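Local coordinates for protein branched-chain-amino-acid aminotransferase (Thermoproteus uzoniensis 768-20, PDB 6THQ) that probably transfers amino groups between leucine, isoleucine or valine and 2-oxoglutarate, using pyridoxal 5'-phosphate as its cofactor, at residues A[191-196]-A[243-248]; A[210-215]-A[239-244]. All coordinates share one frame; numbering follows the deposited sequence.

Contact 1: residues A[191-196]-A[243-248]. With PY5 (2-[O-phosphonopyridoxyl]-amino-pentanoic acid), chain E; PLP (pyridoxal-5'-phosphate), chain D.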
ATOM      1  N   GLU A 191      15.251  -2.497 -13.978  1.00 32.67           N
ATOM      2  CA  GLU A 191      16.235  -2.594 -15.044  1.00 29.46           C
ATOM      3  C   GLU A 191      17.606  -2.824 -14.385  1.00 31.41           C
ATOM      4  O   GLU A 191      18.642  -2.834 -15.049  1.00 33.35           O
ATOM      5  CB  GLU A 191      16.197  -1.294 -15.935  1.00 37.67           C
ATOM      6  CG  GLU A 191      14.900  -1.003 -16.780  1.00 47.34           C
ATOM      7  CD  GLU A 191      13.616  -0.427 -15.991  1.00 66.45           C
ATOM      8  OE1 GLU A 191      13.701  -0.014 -14.771  1.00 62.16           O
ATOM      9  OE2 GLU A 191      12.447  -0.401 -16.573  1.00 55.94           O
ATOM     10  N   GLY A 192      17.634  -3.035 -13.059  1.00 28.87           N
ATOM     11  CA  GLY A 192      18.903  -3.350 -12.382  1.00 28.30           C
ATOM     12  C   GLY A 192      19.714  -2.114 -11.993  1.00 29.38           C
ATOM     13  O   GLY A 192      20.824  -2.250 -11.567  1.00 31.73           O
ATOM     14  N   LYS A 193      19.185  -0.919 -12.149  1.00 31.65           N
ATOM     15  CA  LYS A 193      19.947   0.281 -11.774  1.00 36.56           C
ATOM     16  C   LYS A 193      19.732   0.593 -10.250  1.00 36.94           C
ATOM     17  O   LYS A 193      18.642   0.401  -9.722  1.00 35.18           O
ATOM     18  CB  LYS A 193      19.544   1.505 -12.621  1.00 34.12           C
ATOM     19  CG  LYS A 193      19.482   1.342 -14.130  1.00 37.02           C
ATOM     20  CD  LYS A 193      20.791   0.925 -14.808  1.00 42.76           C
ATOM     21  CE  LYS A 193      20.509   0.620 -16.289  1.00 52.32           C
ATOM     22  NZ  LYS A 193      20.624  -0.853 -16.624  1.00 52.77           N
ATOM     23  N   VAL A 194      20.787   1.039  -9.561  1.00 36.25           N
ATOM     24  CA  VAL A 194      20.701   1.509  -8.191  1.00 32.72           C
ATOM     25  C   VAL A 194      19.769   2.712  -8.145  1.00 36.28           C
ATOM     26  O   VAL A 194      20.028   3.685  -8.817  1.00 35.12           O
ATOM     27  CB  VAL A 194      22.072   1.931  -7.688  1.00 28.37           C
ATOM     28  CG1 VAL A 194      21.947   2.625  -6.383  1.00 28.63           C
ATOM     29  CG2 VAL A 194      22.908   0.717  -7.470  1.00 30.28           C
ATOM     30  N   VAL A 195      18.682   2.671  -7.377  1.00 33.87           N
ATOM     31  CA  VAL A 195      17.824   3.852  -7.368  1.00 32.83           C
ATOM     32  C   VAL A 195      17.590   4.573  -6.025  1.00 38.21           C
ATOM     33  O   VAL A 195      17.461   5.801  -6.003  1.00 37.96           O
ATOM     34  CB  VAL A 195      16.467   3.623  -8.080  1.00 31.73           C
ATOM     35  CG1 VAL A 195      16.679   3.410  -9.606  1.00 28.57           C
ATOM     36  CG2 VAL A 195      15.637   2.510  -7.388  1.00 29.71           C
ATOM     37  N   GLU A 196      17.526   3.862  -4.904  1.00 36.11           N
ATOM     38  CA  GLU A 196      16.952   4.483  -3.705  1.00 33.19           C
ATOM     39  C   GLU A 196      17.241   3.621  -2.488  1.00 35.08           C
ATOM     40  O   GLU A 196      17.396   2.414  -2.601  1.00 39.12           O
ATOM     41  CB  GLU A 196      15.449   4.607  -3.870  1.00 31.63           C
ATOM     42  CG  GLU A 196      14.920   5.932  -3.379  1.00 41.63           C
ATOM     43  CD  GLU A 196      13.547   6.316  -3.934  1.00 50.34           C
ATOM     44  OE1 GLU A 196      13.100   7.405  -3.594  1.00 56.06           O
ATOM     45  OE2 GLU A 196      12.878   5.555  -4.681  1.00 57.09           O
ATOM     46  N   SER A 243      21.822   7.388 -14.481  1.00 36.94           N
ATOM     47  CA  SER A 243      21.699   6.022 -13.906  1.00 36.48           C
ATOM     48  C   SER A 243      23.001   5.475 -13.317  1.00 36.24           C
ATOM     49  O   SER A 243      24.055   5.696 -13.872  1.00 37.66           O
ATOM     50  CB  SER A 243      21.220   5.023 -14.956  1.00 35.32           C
ATOM     51  OG  SER A 243      19.902   5.269 -15.236  1.00 33.67           O
ATOM     52  N   ILE A 244      22.887   4.729 -12.228  1.00 36.29           N
ATOM     53  CA  ILE A 244      24.018   4.185 -11.507  1.00 37.91           C
ATOM     54  C   ILE A 244      23.812   2.680 -11.465  1.00 37.48           C
ATOM     55  O   ILE A 244      22.727   2.222 -11.177  1.00 35.81           O
ATOM     56  CB  ILE A 244      23.955   4.764 -10.083  1.00 36.31           C
ATOM     57  CG1 ILE A 244      24.282   6.252 -10.161  1.00 42.69           C
ATOM     58  CG2 ILE A 244      24.955   4.111  -9.127  1.00 34.27           C
ATOM     59  CD1 ILE A 244      24.185   6.880  -8.785  1.00 42.47           C
ATOM     60  N   THR A 245      24.855   1.924 -11.714  1.00 32.13           N
ATOM     61  CA  THR A 245      24.793   0.499 -11.610  1.00 36.99           C
ATOM     62  C   THR A 245      25.442   0.092 -10.313  1.00 35.80           C
ATOM     63  O   THR A 245      26.189   0.854  -9.710  1.00 34.87           O
ATOM     64  CB  THR A 245      25.546  -0.216 -12.739  1.00 38.72           C
ATOM     65  OG1 THR A 245      26.908   0.159 -12.684  1.00 43.68           O
ATOM     66  CG2 THR A 245      25.042   0.159 -14.072  1.00 33.08           C
ATOM     67  N   ARG A 246      25.148  -1.126  -9.901  1.00 30.59           N
ATOM     68  CA  ARG A 246      25.814  -1.712  -8.737  1.00 33.08           C
ATOM     69  C   ARG A 246      27.354  -1.616  -8.763  1.00 29.10           C
ATOM     70  O   ARG A 246      27.970  -1.350  -7.758  1.00 29.86           O
ATOM     71  CB  ARG A 246      25.396  -3.172  -8.582  1.00 29.78           C
ATOM     72  CG  ARG A 246      25.902  -3.729  -7.256  1.00 30.54           C
ATOM     73  CD  ARG A 246      25.969  -5.217  -7.301  1.00 33.74           C
ATOM     74  NE  ARG A 246      24.673  -5.873  -7.508  1.00 35.16           N
ATOM     75  CZ  ARG A 246      24.010  -6.581  -6.589  1.00 36.61           C
ATOM     76  NH1 ARG A 246      24.507  -6.708  -5.320  1.00 33.83           N
ATOM     77  NH2 ARG A 246      22.868  -7.192  -6.968  1.00 29.91           N
ATOM     78  N   GLU A 247      27.959  -1.932  -9.894  1.00 29.77           N
ATOM     79  CA  GLU A 247      29.431  -1.858 -10.008  1.00 33.62           C
ATOM     80  C   GLU A 247      29.940  -0.415  -9.677  1.00 36.58           C
ATOM     81  O   GLU A 247      30.937  -0.267  -8.991  1.00 34.38           O
ATOM     82  CB  GLU A 247      29.948  -2.301 -11.382  1.00 33.58           C
ATOM     83  CG  GLU A 247      29.521  -3.718 -11.775  1.00 35.34           C
ATOM     84  CD  GLU A 247      28.257  -3.704 -12.581  1.00 37.26           C
ATOM     85  OE1 GLU A 247      28.331  -4.041 -13.780  1.00 46.58           O
ATOM     86  OE2 GLU A 247      27.213  -3.265 -12.029  1.00 38.82           O
ATOM     87  N   GLU A 248      29.230   0.614 -10.120  1.00 32.34           N
ATOM     88  CA  GLU A 248      29.671   1.994  -9.897  1.00 34.49           C
ATOM     89  C   GLU A 248      29.586   2.367  -8.420  1.00 40.08           C
ATOM     90  O   GLU A 248      30.413   3.098  -7.904  1.00 40.04           O
ATOM     91  CB  GLU A 248      28.795   2.924 -10.697  1.00 35.11           C
ATOM     92  CG  GLU A 248      29.122   2.933 -12.186  1.00 37.62           C
ATOM     93  CD  GLU A 248      28.031   3.625 -13.012  1.00 42.68           C
ATOM     94  OE1 GLU A 248      26.886   3.713 -12.569  1.00 45.62           O
ATOM     95  OE2 GLU A 248      28.292   4.125 -14.089  1.00 46.06           O
TER
HETATM   96  N1  PY5 E 302      13.078   7.925  -1.059  0.50 31.76           N
HETATM   97  C2  PY5 E 302      12.211   7.342  -0.189  0.50 34.14           C
HETATM   98  C2A PY5 E 302      11.751   5.932  -0.447  0.50 28.74           C
HETATM   99  C3  PY5 E 302      11.816   8.086   1.058  0.50 34.76           C
HETATM  100  O3  PY5 E 302      10.986   7.539   2.006  0.50 33.53           O
HETATM  101  C4  PY5 E 302      12.369   9.473   1.243  0.50 35.57           C
HETATM  102  C4A PY5 E 302      12.037  10.317   2.471  0.50 34.35           C
HETATM  103  C5  PY5 E 302      13.273   9.984   0.181  0.50 33.38           C
HETATM  104  C6  PY5 E 302      13.558   9.172  -0.912  0.50 31.20           C
HETATM  105  C5A PY5 E 302      13.855  11.389   0.313  0.50 33.03           C
HETATM  106  O4P PY5 E 302      12.773  12.331   0.362  0.50 30.77           O
HETATM  107  P   PY5 E 302      12.887  13.813   0.985  0.50 33.34           P
HETATM  108  O1P PY5 E 302      12.654  13.612   2.460  0.50 33.94           O
HETATM  109  O2P PY5 E 302      14.316  14.211   0.757  0.50 30.49           O
HETATM  110  O3P PY5 E 302      11.824  14.592   0.223  0.50 32.35           O
HETATM  111  N   PY5 E 302      10.756   9.824   2.909  0.50 44.61           N
HETATM  112  CA  PY5 E 302      10.609   9.493   4.305  0.50 43.48           C
HETATM  113  C   PY5 E 302      11.109  10.756   4.987  0.50 35.36           C
HETATM  114  O   PY5 E 302      10.101  11.411   5.235  0.50 32.41           O
HETATM  115  CB  PY5 E 302      11.103   8.069   4.690  0.50 43.08           C
HETATM  116  CG  PY5 E 302       9.978   7.255   5.345  0.50 42.03           C
HETATM  117  CD  PY5 E 302      10.070   7.483   6.855  0.50 42.89           C
HETATM  118  OXT PY5 E 302      12.300  11.155   5.213  0.50 28.27           O
HETATM  119  N1  PLP D 301      12.543   8.265  -0.802  0.50 36.74           N
HETATM  120  C2  PLP D 301      11.450   7.811  -0.153  0.50 34.88           C
HETATM  121  C2A PLP D 301      10.997   6.438  -0.522  0.50 37.05           C
HETATM  122  C3  PLP D 301      10.812   8.633   0.924  0.50 39.34           C
HETATM  123  O3  PLP D 301       9.719   8.237   1.650  0.50 39.87           O
HETATM  124  C4  PLP D 301      11.405   9.975   1.202  0.50 38.62           C
HETATM  125  C4A PLP D 301      10.784  10.875   2.263  0.50 41.33           C
HETATM  126  C5  PLP D 301      12.600  10.340   0.383  0.50 38.14           C
HETATM  127  C6  PLP D 301      13.100   9.454  -0.570  0.50 34.56           C
HETATM  128  C5A PLP D 301      13.324  11.656   0.562  0.50 38.04           C
HETATM  129  O4P PLP D 301      12.497  12.717   0.145  0.50 37.42           O
HETATM  130  P   PLP D 301      12.649  14.095   0.937  0.50 40.21           P
HETATM  131  O1P PLP D 301      12.423  13.646   2.360  0.50 41.37           O
HETATM  132  O2P PLP D 301      14.060  14.539   0.689  0.50 37.25           O
HETATM  133  O3P PLP D 301      11.579  14.940   0.294  0.50 38.65           O
HETATM  134  O   HOH W   1      23.236  -3.146 -11.084  1.00 29.95           O
HETATM  135  O   HOH W   2      20.121   4.661 -11.316  1.00 30.90           O
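V194 and I244 meet where two antiparallel backbones touch briefly. V194 N donates to I244 O over 2.8 Å, bent to 139° at the hydrogen, the sole direct hydrogen bond between the segments. Two waters bridge V194 O to I244 N and G192 O to R246 N. Positive phi (85°) at G192 would press a CB against the preceding carbonyl, so glycine suits this turn.

The branched side chains of V194 and I244 lie on one face of the sheet, V194 CB 3.9 Å from I244 CG2; beta-branched side chains suit these extended, buried positions. V194 CG2, anti to the carbonyl carbon, lies 3.8 Å from R246 N at the helix start. K193 brings its CG past S243, bends, and donates from NZ to E191 O.

T245 and E248 form a capping box: T245 N bonds E248 OE1 (2.8 Å), and E248 N weakly bonds T245 OG1. In 193-197, V195 and E196 together face M187 in a classic beta bulge. Overlapping PY5 and PLP share one site, E196 OE1 2.6 Å from PY5 N1 and 3.0 Å from PLP N1, OE2 pairing with R151: the pyridine-nitrogen contact of class-IV pyridoxal-phosphate aminotransferases.

Contact 2: residues A[210-215]-A[239-244]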
ATOM      1  N   LEU A 210      29.639  14.366  -8.889  1.00 37.37           N
ATOM      2  CA  LEU A 210      28.526  13.925  -8.071  1.00 38.19           C
ATOM      3  C   LEU A 210      27.405  13.384  -9.011  1.00 39.88           C
ATOM      4  O   LEU A 210      26.981  14.058  -9.989  1.00 36.32           O
ATOM      5  CB  LEU A 210      28.052  15.137  -7.299  1.00 35.21           C
ATOM      6  CG  LEU A 210      27.166  15.126  -6.087  1.00 40.39           C
ATOM      7  CD1 LEU A 210      27.627  14.131  -5.013  1.00 41.76           C
ATOM      8  CD2 LEU A 210      27.239  16.535  -5.611  1.00 44.46           C
ATOM      9  N   MET A 211      26.960  12.166  -8.722  1.00 36.66           N
ATOM     10  CA  MET A 211      25.949  11.486  -9.550  1.00 39.26           C
ATOM     11  C   MET A 211      24.785  11.006  -8.677  1.00 41.55           C
ATOM     12  O   MET A 211      24.958  10.444  -7.559  1.00 38.63           O
ATOM     13  CB  MET A 211      26.537  10.293 -10.281  1.00 39.65           C
ATOM     14  CG  MET A 211      27.595  10.659 -11.303  1.00 43.97           C
ATOM     15  SD  MET A 211      28.274   9.063 -11.905  1.00 60.46           S
ATOM     16  CE  MET A 211      29.654   9.584 -12.959  1.00 65.47           C
ATOM     17  N   THR A 212      23.589  11.238  -9.175  1.00 33.32           N
ATOM     18  CA  THR A 212      22.406  10.705  -8.503  1.00 33.52           C
ATOM     19  C   THR A 212      21.436  10.192  -9.615  1.00 35.12           C
ATOM     20  O   THR A 212      21.322  10.817 -10.688  1.00 31.59           O
ATOM     21  CB  THR A 212      21.779  11.815  -7.619  1.00 33.90           C
ATOM     22  OG1 THR A 212      20.852  11.278  -6.680  1.00 32.70           O
ATOM     23  CG2 THR A 212      21.035  12.903  -8.427  1.00 30.90           C
ATOM     24  N   PRO A 213      20.750   9.065  -9.378  1.00 31.77           N
ATOM     25  CA  PRO A 213      19.833   8.555 -10.372  1.00 31.68           C
ATOM     26  C   PRO A 213      18.816   9.636 -10.785  1.00 36.25           C
ATOM     27  O   PRO A 213      18.334  10.381  -9.949  1.00 38.84           O
ATOM     28  CB  PRO A 213      19.088   7.449  -9.610  1.00 29.61           C
ATOM     29  CG  PRO A 213      20.085   7.005  -8.561  1.00 31.98           C
ATOM     30  CD  PRO A 213      20.758   8.268  -8.137  1.00 31.45           C
ATOM     31  N   PRO A 214      18.456   9.683 -12.073  1.00 34.13           N
ATOM     32  CA  PRO A 214      17.448  10.588 -12.557  1.00 32.01           C
ATOM     33  C   PRO A 214      16.037  10.220 -12.144  1.00 35.58           C
ATOM     34  O   PRO A 214      15.761   9.065 -11.792  1.00 41.83           O
ATOM     35  CB  PRO A 214      17.578  10.463 -14.070  1.00 33.43           C
ATOM     36  CG  PRO A 214      18.261   9.171 -14.373  1.00 29.93           C
ATOM     37  CD  PRO A 214      18.916   8.711 -13.094  1.00 34.55           C
ATOM     38  N   LEU A 215      15.108  11.165 -12.172  1.00 35.61           N
ATOM     39  CA  LEU A 215      13.740  10.847 -11.775  1.00 34.46           C
ATOM     40  C   LEU A 215      13.152   9.686 -12.550  1.00 33.79           C
ATOM     41  O   LEU A 215      12.456   8.875 -11.978  1.00 35.13           O
ATOM     42  CB  LEU A 215      12.845  12.073 -11.966  1.00 38.63           C
ATOM     43  CG  LEU A 215      13.263  13.291 -11.094  1.00 40.22           C
ATOM     44  CD1 LEU A 215      12.202  14.348 -11.239  1.00 37.59           C
ATOM     45  CD2 LEU A 215      13.478  12.946  -9.620  1.00 38.74           C
ATOM     46  N   LEU A 239      27.718  17.859 -11.331  1.00 36.94           N
ATOM     47  CA  LEU A 239      26.636  17.027 -10.918  1.00 39.56           C
ATOM     48  C   LEU A 239      25.944  16.470 -12.135  1.00 46.34           C
ATOM     49  O   LEU A 239      25.576  17.211 -13.041  1.00 52.29           O
ATOM     50  CB  LEU A 239      25.612  17.816 -10.121  1.00 41.07           C
ATOM     51  CG  LEU A 239      24.444  16.925  -9.660  1.00 43.58           C
ATOM     52  CD1 LEU A 239      24.174  17.128  -8.182  1.00 43.33           C
ATOM     53  CD2 LEU A 239      23.233  17.214 -10.570  1.00 40.90           C
ATOM     54  N   LEU A 240      25.760  15.151 -12.148  1.00 50.29           N
ATOM     55  CA  LEU A 240      25.016  14.493 -13.197  1.00 46.57           C
ATOM     56  C   LEU A 240      23.841  13.721 -12.618  1.00 44.61           C
ATOM     57  O   LEU A 240      23.970  12.990 -11.624  1.00 37.75           O
ATOM     58  CB  LEU A 240      25.938  13.540 -13.924  1.00 45.52           C
ATOM     59  CG  LEU A 240      26.654  13.799 -15.268  1.00 50.34           C
ATOM     60  CD1 LEU A 240      26.703  15.183 -15.919  1.00 48.30           C
ATOM     61  CD2 LEU A 240      28.006  13.204 -15.035  1.00 41.89           C
ATOM     62  N   GLU A 241      22.686  13.892 -13.252  1.00 47.42           N
ATOM     63  CA  GLU A 241      21.527  13.053 -12.982  1.00 48.11           C
ATOM     64  C   GLU A 241      21.603  11.904 -13.955  1.00 44.23           C
ATOM     65  O   GLU A 241      21.191  12.025 -15.089  1.00 43.01           O
ATOM     66  CB  GLU A 241      20.246  13.845 -13.112  1.00 43.87           C
ATOM     67  CG  GLU A 241      20.142  14.823 -11.958  1.00 39.70           C
ATOM     68  CD  GLU A 241      18.871  15.676 -12.032  1.00 50.57           C
ATOM     69  OE1 GLU A 241      18.997  16.889 -12.354  1.00 59.38           O
ATOM     70  OE2 GLU A 241      17.754  15.159 -11.735  1.00 50.63           O
ATOM     71  N   LYS A 242      22.218  10.808 -13.517  1.00 42.85           N
ATOM     72  CA  LYS A 242      22.563   9.750 -14.460  1.00 44.40           C
ATOM     73  C   LYS A 242      22.282   8.394 -13.751  1.00 38.84           C
ATOM     74  O   LYS A 242      22.529   8.270 -12.539  1.00 37.45           O
ATOM     75  CB  LYS A 242      24.058   9.927 -14.820  1.00 53.10           C
ATOM     76  CG  LYS A 242      24.567   9.201 -16.062  1.00 61.26           C
ATOM     77  CD  LYS A 242      26.078   9.404 -16.342  1.00 64.27           C
ATOM     78  CE  LYS A 242      26.623   8.612 -17.577  1.00 61.45           C
ATOM     79  NZ  LYS A 242      26.249   9.013 -18.987  1.00 55.23           N
ATOM     80  N   SER A 243      21.822   7.388 -14.481  1.00 36.94           N
ATOM     81  CA  SER A 243      21.699   6.022 -13.906  1.00 36.48           C
ATOM     82  C   SER A 243      23.001   5.475 -13.317  1.00 36.24           C
ATOM     83  O   SER A 243      24.055   5.696 -13.872  1.00 37.66           O
ATOM     84  CB  SER A 243      21.220   5.023 -14.956  1.00 35.32           C
ATOM     85  OG  SER A 243      19.902   5.269 -15.236  1.00 33.67           O
ATOM     86  N   ILE A 244      22.887   4.729 -12.228  1.00 36.29           N
ATOM     87  CA  ILE A 244      24.018   4.185 -11.507  1.00 37.91           C
ATOM     88  C   ILE A 244      23.812   2.680 -11.465  1.00 37.48           C
ATOM     89  O   ILE A 244      22.727   2.222 -11.177  1.00 35.81           O
ATOM     90  CB  ILE A 244      23.955   4.764 -10.083  1.00 36.31           C
ATOM     91  CG1 ILE A 244      24.282   6.252 -10.161  1.00 42.69           C
ATOM     92  CG2 ILE A 244      24.955   4.111  -9.127  1.00 34.27           C
ATOM     93  CD1 ILE A 244      24.185   6.880  -8.785  1.00 42.47           C
TER
HETATM   94  O   HOH W   3      16.277  13.757 -13.318  1.00 37.06           O
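L210 and L239 start a short parallel pairing in which the strand axes run 17° apart and 4.7 Å from each other at their closest. L240 N bonds L210 O (2.7 Å), and L240 O takes T212 N, both nearly straight. The third bond, K242 N to T212 O, is bent to 135° and its donor stands above the carbonyl plane, where the regular pairing runs out ahead of P213 and P214. P214, two residues after T212, has no N-H to give the next bond of the series. It brings the CD corner of its tilted ring over the face of the K242-S243 peptide, CD 3.4 Å from K242 C.

E241 can be followed outward. Its CB sits 4.0 Å from T212 O, and its CG runs alongside T212 CG2 at 4.1 Å, the two side chains pointing the same way. CG is anti to the carbonyl carbon (chi1 -71°) and the chain stays extended, which carries the carboxylate beyond the methyl. There OE2 accepts a bond from a water that also receives L215 N, and it forms a salt bridge with R225. A long acid thus offers methylenes to the strand and charge to the arginine. T212 turns OG1 to I202 O, leaving its methyl for E241.

I244 reaches back with CD1, 3.8 Å from P213 CD. L210 and L239 touch through CD2 and CD1 and cover A232 and I229 of helix 223-234, whose R225 also bonds P213 O. Strands 209-212 and 239-245 with helix 223-234 form a beta-alpha-beta unit; strand 201-206 pairs antiparallel with the other edge of 209-212.

Contact 1 and contact 2 lie about 10 Å apart, centre to centre, in one mixed sheet, and both use strand 239-245. Along the chain, 191-196 comes first, then 210-215, and both find their partners in the stretch that follows helix 223-234. The early part of that stretch pairs in parallel with 209-212; its end turns to meet 193-197 antiparallel, with S243 and I244 common to both contacts. P213 fills the junction, its CG 3.3 Å from V194 O. Strand 239-245 therefore joins the beta-alpha-beta unit to the strand carrying E196 at the cofactor, while helix 223-234 begins with the cofactor-binding residues I223 and T224.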